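Local coordinates for Alpha/beta hydrolase family protein (PDB 3OOS), which probably acts as a hydrolase of the alpha/beta fold, a superfamily of varied hydrolytic enzymes, though its own substrate is not established, at residues A[26-31]-A[40-45]; A[56-61]-A[78-83]; A[104-109]-A[215-220]; A[153-158]-A[167-172]; A[175-180]-A[184-189]. All coordinates share one frame; numbering follows the deposited sequence. Where two conformers were deposited one is given.

Interaction 1 of 5, residues A[26-31]-A[40-45]. With SO4 (sulfate ion), chain B.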
# COMPACT_ATOMS: atom_id res chain seq x y z
N LEU A 26 0.35 -13.58 -5.90
CA LEU A 26 0.80 -12.32 -5.35
C LEU A 26 -0.31 -11.73 -4.49
O LEU A 26 -1.42 -11.49 -4.98
CB LEU A 26 1.17 -11.34 -6.47
CG LEU A 26 1.69 -9.97 -6.03
CD1 LEU A 26 3.11 -10.08 -5.50
CD2 LEU A 26 1.64 -9.00 -7.19
N CYS A 27 -0.02 -11.53 -3.22
CA CYS A 27 -0.93 -10.86 -2.30
C CYS A 27 -0.73 -9.35 -2.39
O CYS A 27 0.40 -8.86 -2.36
CB CYS A 27 -0.69 -11.34 -0.87
SG CYS A 27 -1.75 -10.59 0.37
N VAL A 28 -1.83 -8.62 -2.53
CA VAL A 28 -1.81 -7.15 -2.53
C VAL A 28 -2.83 -6.65 -1.53
O VAL A 28 -3.98 -7.09 -1.53
CB VAL A 28 -2.14 -6.55 -3.92
CG1 VAL A 28 -2.27 -5.02 -3.84
CG2 VAL A 28 -1.09 -6.95 -4.95
N THR A 29 -2.41 -5.74 -0.66
CA THR A 29 -3.35 -5.04 0.21
C THR A 29 -2.77 -3.70 0.63
O THR A 29 -1.67 -3.33 0.20
CB THR A 29 -3.79 -5.93 1.43
OG1 THR A 29 -4.97 -5.38 2.03
CG2 THR A 29 -2.68 -6.04 2.48
N HIS A 30 -3.52 -2.97 1.44
CA HIS A 30 -3.09 -1.68 1.95
C HIS A 30 -3.39 -1.67 3.44
O HIS A 30 -4.21 -2.45 3.91
CB HIS A 30 -3.83 -0.55 1.24
CG HIS A 30 -3.33 0.81 1.60
ND1 HIS A 30 -3.93 1.60 2.55
CD2 HIS A 30 -2.26 1.51 1.15
CE1 HIS A 30 -3.26 2.73 2.67
NE2 HIS A 30 -2.25 2.70 1.82
N LEU A 31 -2.73 -0.78 4.18
CA LEU A 31 -2.87 -0.77 5.64
C LEU A 31 -4.21 -0.24 6.14
O LEU A 31 -4.66 -0.61 7.23
CB LEU A 31 -1.72 0.01 6.27
CG LEU A 31 -1.51 -0.19 7.77
CD1 LEU A 31 -1.32 -1.66 8.11
CD2 LEU A 31 -0.33 0.64 8.23
N ASN A 40 -8.25 -2.45 -8.25
CA ASN A 40 -7.42 -1.35 -7.79
C ASN A 40 -6.31 -1.07 -8.79
O ASN A 40 -5.75 -2.00 -9.37
CB ASN A 40 -6.85 -1.71 -6.41
CG ASN A 40 -5.84 -0.70 -5.92
OD1 ASN A 40 -4.63 -0.92 -6.03
ND2 ASN A 40 -6.32 0.41 -5.39
N THR A 41 -5.98 0.20 -8.98
CA THR A 41 -5.05 0.61 -10.04
C THR A 41 -3.58 0.28 -9.75
O THR A 41 -2.77 0.19 -10.68
CB THR A 41 -5.18 2.11 -10.38
OG1 THR A 41 -5.09 2.89 -9.19
CG2 THR A 41 -6.51 2.38 -11.07
N PHE A 42 -3.23 0.09 -8.48
CA PHE A 42 -1.91 -0.44 -8.11
C PHE A 42 -1.85 -1.95 -8.35
O PHE A 42 -0.86 -2.46 -8.89
CB PHE A 42 -1.56 -0.07 -6.67
CG PHE A 42 -0.41 -0.86 -6.10
CD1 PHE A 42 0.89 -0.67 -6.56
CD2 PHE A 42 -0.63 -1.80 -5.09
CE1 PHE A 42 1.95 -1.41 -6.04
CE2 PHE A 42 0.42 -2.54 -4.56
CZ PHE A 42 1.72 -2.34 -5.03
N ALA A 43 -2.91 -2.66 -7.95
CA ALA A 43 -2.97 -4.12 -8.10
C ALA A 43 -3.08 -4.56 -9.55
O ALA A 43 -2.49 -5.57 -9.94
CB ALA A 43 -4.12 -4.69 -7.27
N ASN A 44 -3.83 -3.80 -10.35
CA ASN A 44 -4.20 -4.24 -11.70
C ASN A 44 -3.04 -4.58 -12.65
O ASN A 44 -3.10 -5.61 -13.32
CB ASN A 44 -5.18 -3.27 -12.36
CG ASN A 44 -6.06 -3.93 -13.41
OD1 ASN A 44 -6.30 -3.37 -14.48
ND2 ASN A 44 -6.53 -5.13 -13.11
N PRO A 45 -1.98 -3.74 -12.71
CA PRO A 45 -0.88 -4.09 -13.61
C PRO A 45 -0.25 -5.45 -13.30
O PRO A 45 0.25 -6.12 -14.21
CB PRO A 45 0.13 -2.97 -13.37
CG PRO A 45 -0.70 -1.81 -12.97
CD PRO A 45 -1.79 -2.40 -12.12
S SO4 B . -1.40 6.14 1.73
O1 SO4 B . -1.94 6.90 2.86
O2 SO4 B . -0.49 6.99 0.98
O3 SO4 B . -0.72 4.96 2.23
O4 SO4 B . -2.51 5.73 0.86
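Asn40 OD1 accepts two backbone N-H groups, from Phe42 and Ala43, and these are the two residues that Val28 touches from the neighbouring strand. The bond from Ala43 N to Asn40 OD1 (3.1 Å) is tilted 18° from the carbonyl plane, whereas the one from Phe42 N to OD1 (3.0 Å) arrives from well above that plane. Together they form an Asx turn and an Asx motif that bend 40-45 into a helix-like turn, while Asn40 ND2 is held by Ser192 O.

Over this turn Val28 extends a single methyl. Val28 CG1 stands anti to the backbone N (chi1 173°) and settles 3.7 Å from Phe42 CE2, approaching the ring obliquely, and 3.9 Å from Ala43 CB. Phe46 and Phe263 meet the same phenyl ring edge-to-face, so the Phe42 ring is buried among other aromatic rings.

Two residues along from Val28, His30 NE2 donates to sulfate O3 (2.8 Å, 152°), with the oxygen at the ring edge and in its plane. The anion, probably from the crystallisation liquor, is also bonded to Tyr32 OH, Ser99 OG and Ala100 N. Ser99 lies in a likely nucleophile elbow, so the sulfate is consistent with marking the active site of an alpha/beta hydrolase, close to where an oxyanion hole would be expected.

Interaction 2 of 5, residues A[56-61]-A[78-83]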
# COMPACT_ATOMS: atom_id res chain seq x y z
N ASN A 56 -9.17 -7.64 1.45
CA ASN A 56 -9.79 -6.77 2.45
C ASN A 56 -9.42 -7.25 3.85
O ASN A 56 -9.77 -8.36 4.25
CB ASN A 56 -11.32 -6.72 2.27
CG ASN A 56 -11.77 -5.64 1.30
OD1 ASN A 56 -12.86 -5.72 0.71
ND2 ASN A 56 -10.95 -4.61 1.14
N LEU A 57 -8.69 -6.41 4.58
CA LEU A 57 -8.22 -6.77 5.92
C LEU A 57 -9.36 -6.71 6.94
O LEU A 57 -10.49 -6.35 6.60
CB LEU A 57 -7.07 -5.86 6.35
CG LEU A 57 -5.80 -5.95 5.49
CD1 LEU A 57 -4.78 -4.92 5.96
CD2 LEU A 57 -5.22 -7.36 5.51
N LYS A 58 -9.06 -7.08 8.18
CA LYS A 58 -10.02 -6.94 9.29
C LYS A 58 -10.56 -5.51 9.29
O LYS A 58 -9.78 -4.55 9.20
CB LYS A 58 -9.33 -7.27 10.61
CG LYS A 58 -10.25 -7.55 11.81
CD LYS A 58 -10.88 -8.95 11.76
CE LYS A 58 -9.87 -10.09 11.91
NZ LYS A 58 -9.34 -10.20 13.30
N GLY A 59 -11.88 -5.37 9.37
CA GLY A 59 -12.52 -4.06 9.38
C GLY A 59 -12.76 -3.44 8.01
O GLY A 59 -13.22 -2.30 7.92
N CYS A 60 -12.47 -4.19 6.95
CA CYS A 60 -12.57 -3.69 5.57
C CYS A 60 -13.59 -4.48 4.76
O CYS A 60 -13.58 -5.71 4.78
CB CYS A 60 -11.22 -3.79 4.86
SG CYS A 60 -9.89 -2.94 5.68
N GLY A 61 -14.44 -3.76 4.03
CA GLY A 61 -15.43 -4.40 3.16
C GLY A 61 -16.27 -5.43 3.89
O GLY A 61 -16.82 -5.16 4.96
N ILE A 78 -0.21 -9.35 9.50
CA ILE A 78 0.61 -10.39 8.89
C ILE A 78 0.11 -11.80 9.24
O ILE A 78 0.05 -12.68 8.38
CB ILE A 78 2.13 -10.22 9.21
CG1 ILE A 78 2.65 -8.88 8.68
CG2 ILE A 78 2.96 -11.37 8.60
CD1 ILE A 78 2.22 -8.53 7.26
N LYS A 79 -0.27 -11.99 10.51
CA LYS A 79 -0.84 -13.26 10.95
C LYS A 79 -2.13 -13.59 10.19
O LYS A 79 -2.37 -14.74 9.84
CB LYS A 79 -1.09 -13.23 12.46
CG LYS A 79 0.17 -13.03 13.28
CD LYS A 79 -0.15 -12.93 14.76
CE LYS A 79 1.12 -12.84 15.59
NZ LYS A 79 1.93 -14.08 15.46
N ASP A 80 -2.95 -12.57 9.93
CA ASP A 80 -4.17 -12.72 9.13
C ASP A 80 -3.85 -13.12 7.69
O ASP A 80 -4.45 -14.05 7.15
CB ASP A 80 -5.00 -11.42 9.13
CG ASP A 80 -5.72 -11.18 10.45
OD1 ASP A 80 -5.70 -12.06 11.34
OD2 ASP A 80 -6.32 -10.09 10.59
N LEU A 81 -2.89 -12.42 7.08
CA LEU A 81 -2.47 -12.74 5.71
C LEU A 81 -1.88 -14.15 5.61
O LEU A 81 -2.11 -14.86 4.63
CB LEU A 81 -1.49 -11.70 5.17
CG LEU A 81 -2.07 -10.30 4.95
CD1 LEU A 81 -0.97 -9.31 4.57
CD2 LEU A 81 -3.19 -10.30 3.91
N GLU A 82 -1.13 -14.54 6.64
CA GLU A 82 -0.56 -15.89 6.70
C GLU A 82 -1.65 -16.96 6.80
O GLU A 82 -1.55 -18.02 6.17
CB GLU A 82 0.43 -15.99 7.86
CG GLU A 82 1.78 -15.36 7.53
CD GLU A 82 2.58 -16.20 6.54
OE1 GLU A 82 3.29 -17.13 6.99
OE2 GLU A 82 2.49 -15.93 5.32
N ALA A 83 -2.70 -16.66 7.57
CA ALA A 83 -3.84 -17.57 7.69
C ALA A 83 -4.58 -17.72 6.36
O ALA A 83 -5.03 -18.81 6.01
CB ALA A 83 -4.79 -17.10 8.80
O HOH W 1 -6.41 -7.99 8.95
O HOH W 2 -6.22 -9.20 13.10
O HOH W 3 -7.69 -12.33 13.21
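Leu57 and Leu81 supply the apolar part of this contact, their CD2 methyls meeting 3.9 Å apart where the two side chains cross at a slant.

The charged part is looser. Lys58, its chain bent at three successive torsions, curls so that Lys58 CE comes to 3.8 Å from Asp80 OD2, but Lys58 NZ stays 4.1 Å from that oxygen, beyond a salt bridge. Each charge has its own partner: Lys58 NZ pairs with Glu71, and Asp80 OD1 with Arg12 NE.

Water fills in the polar link. One molecule accepts from Lys58 N (2.9 Å) and donates to Asp80 OD2 (2.7 Å), and two more lie between Lys58 NZ and the carboxylate oxygens. The backbone of Leu57 to Cys60 folds as a type II turn, with Gly59 at the third position, where positive phi is usual. The contact thus joins the loop after strand 51-55 to helix 74-87, a helix packed beside the central sheet of the alpha/beta hydrolase fold.

Interaction 3 of 5, residues A[104-109]-A[215-220]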
# COMPACT_ATOMS: atom_id res chain seq x y z
N LEU A 104 3.73 -2.12 5.28
CA LEU A 104 3.20 -3.43 5.62
C LEU A 104 4.01 -4.55 4.96
O LEU A 104 4.29 -5.58 5.59
CB LEU A 104 1.71 -3.53 5.26
CG LEU A 104 0.97 -4.82 5.62
CD1 LEU A 104 1.01 -5.10 7.13
CD2 LEU A 104 -0.46 -4.75 5.12
N ALA A 105 4.42 -4.34 3.70
CA ALA A 105 5.29 -5.27 2.98
C ALA A 105 6.60 -5.53 3.72
O ALA A 105 7.05 -6.68 3.82
CB ALA A 105 5.58 -4.75 1.57
N LEU A 106 7.20 -4.46 4.24
CA LEU A 106 8.45 -4.58 4.98
C LEU A 106 8.26 -5.38 6.26
O LEU A 106 9.11 -6.19 6.61
CB LEU A 106 9.04 -3.20 5.27
CG LEU A 106 9.43 -2.37 4.04
CD1 LEU A 106 9.84 -0.96 4.44
CD2 LEU A 106 10.55 -3.04 3.21
N VAL A 107 7.14 -5.15 6.95
CA VAL A 107 6.82 -5.93 8.15
C VAL A 107 6.52 -7.39 7.81
O VAL A 107 6.92 -8.28 8.55
CB VAL A 107 5.69 -5.26 8.98
CG1 VAL A 107 5.33 -6.11 10.20
CG2 VAL A 107 6.14 -3.87 9.43
N TYR A 108 5.86 -7.66 6.68
CA TYR A 108 5.67 -9.04 6.24
C TYR A 108 7.04 -9.73 6.11
O TYR A 108 7.22 -10.86 6.58
CB TYR A 108 4.91 -9.11 4.90
CG TYR A 108 4.07 -10.36 4.69
CD1 TYR A 108 4.46 -11.61 5.18
CD2 TYR A 108 2.88 -10.30 3.96
CE1 TYR A 108 3.68 -12.76 4.97
CE2 TYR A 108 2.10 -11.43 3.74
CZ TYR A 108 2.50 -12.65 4.24
OH TYR A 108 1.71 -13.76 4.02
N ALA A 109 7.99 -9.04 5.49
CA ALA A 109 9.33 -9.58 5.31
C ALA A 109 10.06 -9.81 6.64
O ALA A 109 10.69 -10.85 6.83
CB ALA A 109 10.15 -8.67 4.39
N GLN A 215 16.96 -1.76 11.09
CA GLN A 215 17.98 -2.75 11.43
C GLN A 215 17.57 -4.14 10.96
O GLN A 215 18.40 -4.91 10.46
CB GLN A 215 18.29 -2.74 12.93
CG GLN A 215 18.96 -1.45 13.42
CD GLN A 215 20.30 -1.17 12.74
OE1 GLN A 215 21.10 -2.08 12.49
NE2 GLN A 215 20.56 0.10 12.45
N LYS A 216 16.29 -4.46 11.10
CA LYS A 216 15.79 -5.77 10.68
C LYS A 216 15.87 -5.97 9.17
O LYS A 216 15.99 -7.10 8.71
CB LYS A 216 14.38 -6.01 11.21
CG LYS A 216 14.35 -6.40 12.69
CD LYS A 216 12.96 -6.85 13.16
CE LYS A 216 11.95 -5.71 13.20
NZ LYS A 216 12.35 -4.60 14.13
N LEU A 217 15.83 -4.88 8.40
CA LEU A 217 15.89 -4.99 6.93
C LEU A 217 17.20 -5.61 6.43
O LEU A 217 17.22 -6.24 5.37
CB LEU A 217 15.67 -3.63 6.25
CG LEU A 217 14.26 -3.05 6.29
CD1 LEU A 217 14.21 -1.83 5.39
CD2 LEU A 217 13.19 -4.07 5.88
N LYS A 218 18.27 -5.45 7.21
CA LYS A 218 19.58 -6.00 6.86
C LYS A 218 19.57 -7.53 6.86
O LYS A 218 20.47 -8.17 6.32
CB LYS A 218 20.64 -5.47 7.83
CG LYS A 218 20.80 -3.95 7.81
CD LYS A 218 21.76 -3.46 8.88
CE LYS A 218 22.25 -2.05 8.57
NZ LYS A 218 22.95 -1.43 9.72
N PHE A 219 18.53 -8.11 7.46
CA PHE A 219 18.41 -9.57 7.57
C PHE A 219 17.29 -10.14 6.70
O PHE A 219 16.99 -11.33 6.77
CB PHE A 219 18.28 -9.98 9.04
CG PHE A 219 19.43 -9.52 9.89
CD1 PHE A 219 20.63 -10.23 9.90
CD2 PHE A 219 19.34 -8.35 10.64
CE1 PHE A 219 21.71 -9.80 10.67
CE2 PHE A 219 20.42 -7.91 11.41
CZ PHE A 219 21.60 -8.64 11.43
N VAL A 220 16.69 -9.27 5.88
CA VAL A 220 15.70 -9.68 4.88
C VAL A 220 16.45 -10.16 3.64
O VAL A 220 17.19 -9.39 3.01
CB VAL A 220 14.73 -8.51 4.55
CG1 VAL A 220 13.85 -8.85 3.34
CG2 VAL A 220 13.86 -8.18 5.77
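A chi1 of -63° in Leu106 and of -71° in Leu217 sets each CG opposite its own carbonyl carbon, and from there one CD2 methyl of each leucine reaches the other. In the alpha/beta hydrolase fold this joins helix 100-112, which follows the probable nucleophile elbow, to the short helix and turn that lead into strand 224-229. Leu106 CD2 and Leu217 CD2 lie 3.9 Å apart, and the two side chains cross at about a right angle, so that the leucines meet at their ends rather than along their lengths.

One helical turn further on, Ala109 faces Val220. The helix residues also rest on the sheet: Ala109 touches Ile119 and Leu106 touches Val121, both of strand 116-122, while Ile243 of helix 237-246 packs on Leu106 as well. A type I turn from Leu217 to Val220, closed by the bond from Val220 N to Leu217 O (3.1 Å), brings Leu217 and Val220 onto the same helix. Phe219 O within it accepts from Gln113 NE2. Val220 places its two branches astride the alanine methyl, CG1 at 3.9 Å and CG2 at 4.0 Å from Ala109 CB.

Interaction 4 of 5, residues A[153-158]-A[167-172]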
# COMPACT_ATOMS: atom_id res chain seq x y z
N ASN A 153 -7.81 16.07 8.51
CA ASN A 153 -8.78 16.13 9.59
C ASN A 153 -10.21 16.13 9.06
O ASN A 153 -11.07 15.44 9.59
CB ASN A 153 -8.52 17.33 10.50
CG ASN A 153 -7.25 17.18 11.33
OD1 ASN A 153 -6.66 16.09 11.40
ND2 ASN A 153 -6.82 18.27 11.96
N ALA A 154 -10.44 16.89 7.99
CA ALA A 154 -11.77 16.98 7.40
C ALA A 154 -12.17 15.69 6.67
O ALA A 154 -13.33 15.27 6.75
CB ALA A 154 -11.86 18.18 6.47
N LEU A 155 -11.23 15.06 5.99
CA LEU A 155 -11.51 13.79 5.31
C LEU A 155 -11.79 12.65 6.30
O LEU A 155 -12.58 11.75 6.01
CB LEU A 155 -10.39 13.41 4.33
CG LEU A 155 -10.30 14.24 3.04
CD1 LEU A 155 -9.05 13.86 2.26
CD2 LEU A 155 -11.55 14.07 2.17
N ASN A 156 -11.16 12.71 7.48
CA ASN A 156 -11.36 11.72 8.54
C ASN A 156 -12.63 11.95 9.38
O ASN A 156 -12.93 11.18 10.30
CB ASN A 156 -10.11 11.64 9.45
CG ASN A 156 -10.08 10.39 10.34
OD1 ASN A 156 -9.60 10.44 11.47
ND2 ASN A 156 -10.61 9.28 9.83
N ASP A 157 -13.36 13.01 9.06
CA ASP A 157 -14.64 13.30 9.71
C ASP A 157 -15.79 12.80 8.85
O ASP A 157 -15.98 13.26 7.72
CB ASP A 157 -14.78 14.81 9.98
CG ASP A 157 -16.00 15.15 10.84
OD1 ASP A 157 -16.82 14.25 11.14
OD2 ASP A 157 -16.13 16.33 11.21
N ASP A 158 -16.56 11.85 9.39
CA ASP A 158 -17.69 11.26 8.67
C ASP A 158 -18.82 12.26 8.43
O ASP A 158 -19.69 12.03 7.59
CB ASP A 158 -18.20 10.02 9.41
CG ASP A 158 -17.24 8.85 9.33
OD1 ASP A 158 -16.53 8.73 8.31
OD2 ASP A 158 -17.19 8.04 10.28
N ALA A 167 -14.25 18.30 -3.09
CA ALA A 167 -13.22 19.32 -3.29
C ALA A 167 -11.89 18.92 -2.66
O ALA A 167 -10.84 19.04 -3.29
CB ALA A 167 -13.70 20.67 -2.75
N LEU A 168 -11.94 18.43 -1.42
CA LEU A 168 -10.74 18.01 -0.70
C LEU A 168 -10.02 16.84 -1.37
O LEU A 168 -8.79 16.81 -1.43
CB LEU A 168 -11.08 17.64 0.75
CG LEU A 168 -11.61 18.77 1.64
CD1 LEU A 168 -12.20 18.18 2.90
CD2 LEU A 168 -10.52 19.78 1.97
N SER A 169 -10.81 15.88 -1.86
CA SER A 169 -10.27 14.71 -2.54
C SER A 169 -9.57 15.11 -3.84
O SER A 169 -8.52 14.55 -4.17
CB SER A 169 -11.38 13.70 -2.83
OG SER A 169 -11.98 13.29 -1.61
N ARG A 170 -10.15 16.08 -4.54
CA ARG A 170 -9.58 16.62 -5.77
C ARG A 170 -8.25 17.31 -5.47
O ARG A 170 -7.25 17.08 -6.15
CB ARG A 170 -10.56 17.61 -6.41
CG ARG A 170 -10.10 18.20 -7.73
CD ARG A 170 -10.18 17.16 -8.83
NE ARG A 170 -9.90 17.74 -10.15
CZ ARG A 170 -10.13 17.11 -11.30
NH1 ARG A 170 -10.65 15.90 -11.30
NH2 ARG A 170 -9.85 17.71 -12.45
N GLU A 171 -8.26 18.17 -4.45
CA GLU A 171 -7.06 18.90 -4.04
C GLU A 171 -5.94 17.92 -3.68
O GLU A 171 -4.79 18.11 -4.09
CB GLU A 171 -7.39 19.81 -2.85
CG GLU A 171 -6.29 20.80 -2.48
CD GLU A 171 -6.72 21.79 -1.40
OE1 GLU A 171 -7.88 21.72 -0.95
OE2 GLU A 171 -5.90 22.64 -1.02
N TRP A 172 -6.28 16.88 -2.93
CA TRP A 172 -5.31 15.85 -2.55
C TRP A 172 -4.73 15.15 -3.78
O TRP A 172 -3.51 14.99 -3.88
CB TRP A 172 -5.94 14.82 -1.61
CG TRP A 172 -4.93 13.88 -1.03
CD1 TRP A 172 -4.44 12.75 -1.62
CD2 TRP A 172 -4.26 14.00 0.23
NE1 TRP A 172 -3.51 12.16 -0.80
CE2 TRP A 172 -3.39 12.91 0.34
CE3 TRP A 172 -4.33 14.93 1.28
CZ2 TRP A 172 -2.57 12.71 1.47
CZ3 TRP A 172 -3.51 14.74 2.40
CH2 TRP A 172 -2.65 13.63 2.48
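Leu155 and Leu168 lie side by side, head to tail, each pointing across to the other helix. Leu155 CD2 therefore lands beside the base of its partner, 3.9 Å from Leu168 CB, and Leu168 extends the other way, its CD1 lying 3.6 Å from Ala154 CB. In both leucines CG stands anti to the carbonyl carbon (chi1 -72° in Leu155, -64° in Leu168), which lays the chains alongside each other.

At the margin, Leu155 CD2 also comes to 3.9 Å from Ser169 OG. That hydroxyl is engaged with Arg165 O one helical turn earlier, and with a tetraethylene glycol molecule that probably came from the crystallisation liquor, so its touch on the leucine methyl is plain packing.

The two segments belong to helices 145-155 and 162-176, neighbours in the mostly helical insertion between strands 116-122 and 224-229, the place where alpha/beta hydrolases commonly carry a cap. With no hydrogen bond or ion pair between 153-158 and 167-172, these segments are held to each other by close van der Waals contact of aliphatic groups; polar ties such as Arg165 NH2 to Leu155 O come from the adjoining residues.

Interaction 5 of 5, residues A[175-180]-A[184-189]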
# COMPACT_ATOMS: atom_id res chain seq x y z
N MSE A 175 -2.21 17.22 -5.83
CA MSE A 175 -0.92 17.28 -5.16
C MSE A 175 -0.14 15.98 -5.35
O MSE A 175 1.09 15.98 -5.28
CB MSE A 175 -1.14 17.55 -3.67
CG MSE A 175 0.12 17.55 -2.85
SE MSE A 175 -0.32 17.31 -0.99
CE MSE A 175 -1.12 15.52 -1.04
N SER A 176 -0.87 14.90 -5.60
CA SER A 176 -0.32 13.54 -5.64
C SER A 176 0.04 13.05 -7.04
O SER A 176 0.54 11.94 -7.20
CB SER A 176 -1.33 12.57 -5.03
OG SER A 176 -1.66 12.95 -3.72
N PHE A 177 -0.23 13.89 -8.05
CA PHE A 177 0.04 13.57 -9.45
C PHE A 177 0.95 14.61 -10.08
O PHE A 177 0.71 15.81 -9.96
CB PHE A 177 -1.27 13.52 -10.25
CG PHE A 177 -1.96 12.19 -10.20
CD1 PHE A 177 -1.87 11.31 -11.28
CD2 PHE A 177 -2.70 11.81 -9.08
CE1 PHE A 177 -2.51 10.07 -11.25
CE2 PHE A 177 -3.34 10.57 -9.04
CZ PHE A 177 -3.25 9.70 -10.12
N TYR A 178 1.97 14.14 -10.78
CA TYR A 178 2.89 15.01 -11.51
C TYR A 178 2.17 15.75 -12.63
O TYR A 178 2.39 16.95 -12.83
CB TYR A 178 4.06 14.17 -12.05
CG TYR A 178 4.94 14.86 -13.06
CD1 TYR A 178 6.00 15.67 -12.65
CD2 TYR A 178 4.72 14.70 -14.43
CE1 TYR A 178 6.81 16.31 -13.59
CE2 TYR A 178 5.52 15.33 -15.36
CZ TYR A 178 6.56 16.13 -14.94
OH TYR A 178 7.35 16.75 -15.87
N SER A 179 1.31 15.03 -13.35
CA SER A 179 0.61 15.56 -14.52
C SER A 179 -0.90 15.56 -14.32
O SER A 179 -1.50 14.54 -13.97
CB SER A 179 0.98 14.74 -15.76
OG SER A 179 0.06 14.96 -16.82
N GLU A 180 -1.52 16.72 -14.54
CA GLU A 180 -2.98 16.83 -14.45
C GLU A 180 -3.67 15.94 -15.47
O GLU A 180 -4.72 15.36 -15.18
CB GLU A 180 -3.42 18.29 -14.59
CG GLU A 180 -2.90 19.19 -13.47
CD GLU A 180 -3.63 20.51 -13.34
OE1 GLU A 180 -4.51 20.82 -14.17
OE2 GLU A 180 -3.31 21.26 -12.39
N GLU A 184 -6.51 12.90 -14.87
CA GLU A 184 -7.78 12.82 -15.57
C GLU A 184 -7.96 11.46 -16.24
O GLU A 184 -9.04 10.87 -16.17
CB GLU A 184 -7.92 13.96 -16.58
CG GLU A 184 -9.33 14.50 -16.71
CD GLU A 184 -9.96 14.80 -15.36
OE1 GLU A 184 -9.28 15.37 -14.48
OE2 GLU A 184 -11.14 14.46 -15.17
N GLU A 185 -6.89 10.96 -16.85
CA GLU A 185 -6.92 9.65 -17.50
C GLU A 185 -7.05 8.52 -16.48
O GLU A 185 -7.77 7.54 -16.72
CB GLU A 185 -5.68 9.44 -18.38
CG GLU A 185 -5.66 10.34 -19.61
CD GLU A 185 -4.37 10.25 -20.40
OE1 GLU A 185 -3.52 9.38 -20.10
OE2 GLU A 185 -4.21 11.04 -21.35
N ALA A 186 -6.38 8.66 -15.34
CA ALA A 186 -6.43 7.64 -14.28
C ALA A 186 -7.83 7.48 -13.70
O ALA A 186 -8.23 6.38 -13.33
CB ALA A 186 -5.42 7.95 -13.18
N LEU A 187 -8.57 8.59 -13.64
CA LEU A 187 -9.92 8.58 -13.08
C LEU A 187 -10.93 7.76 -13.90
O LEU A 187 -11.98 7.37 -13.38
CB LEU A 187 -10.43 10.01 -12.87
CG LEU A 187 -9.76 10.79 -11.73
CD1 LEU A 187 -10.08 12.28 -11.84
CD2 LEU A 187 -10.14 10.25 -10.35
N LYS A 188 -10.58 7.49 -15.16
CA LYS A 188 -11.44 6.70 -16.05
C LYS A 188 -11.26 5.20 -15.83
O LYS A 188 -12.09 4.40 -16.25
CB LYS A 188 -11.16 7.04 -17.52
CG LYS A 188 -11.72 8.38 -17.98
CD LYS A 188 -11.93 8.40 -19.49
CE LYS A 188 -10.67 7.96 -20.23
NZ LYS A 188 -10.86 7.99 -21.71
N LEU A 189 -10.16 4.83 -15.17
CA LEU A 189 -9.86 3.43 -14.89
C LEU A 189 -10.70 2.92 -13.72
O LEU A 189 -11.00 3.68 -12.80
CB LEU A 189 -8.37 3.25 -14.58
CG LEU A 189 -7.36 3.63 -15.67
CD1 LEU A 189 -5.94 3.63 -15.12
CD2 LEU A 189 -7.47 2.71 -16.89
O HOH W 4 -6.79 16.77 -13.91
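Phe177 lies against Ala186 with the far end of its ring. CB leaves the backbone toward 184-189, and chi1 of -86° sets CG roughly anti to the carbonyl carbon. Phe177 CD1 still stops 5.2 Å short of Ala186 CB, but the next two atoms arrive together: CE1 and CZ of Phe177 are each 4.1 Å from Ala186 CB, which meets the ring obliquely. Val264 and Glu265 of helix 262-265 also touch this phenylalanine, and Val264 touches Ala186 too.

The chain between these partners makes a helix N-cap: Ser179, right before helix 180-186, turns its OG to Lys182 N. One turn into that helix, which lies in the helical insertion of the alpha/beta hydrolase fold, Glu184 N donates to Glu180 O (3.1 Å, 163°). Glu180 O accepts a second hydrogen bond, from a water at 2.8 Å. The same water is modelled bridging to Glu184 OE1 (2.9 Å), an oxygen that also pairs with Arg170 NH2; since both side chains were built in two positions, these links are tentative.

In the fold
Along the chain, interactions 1 and 2 close in turn before interaction 3 opens, and interactions 4 and 5 are nested within the long loop that interaction 3 closes. The first three belong to the sheet-and-helix core, where they touch in every pairing: Leu57 and Leu81 pack on strand 25-28 and the residues just after it, and Glu82 OE2 probably bonds to Tyr108 OH. Interactions 4 and 5 share helix 162-176 in the helical insertion, their centres about 17 Å apart, with a tentative Arg170-Glu184 salt bridge between them, both side chains having been built in two positions. Interaction 3 is about 32 Å from interaction 4, centre to centre, whereas interaction 5 touches interaction 1 through Leu189 and Thr41, linking insertion to core.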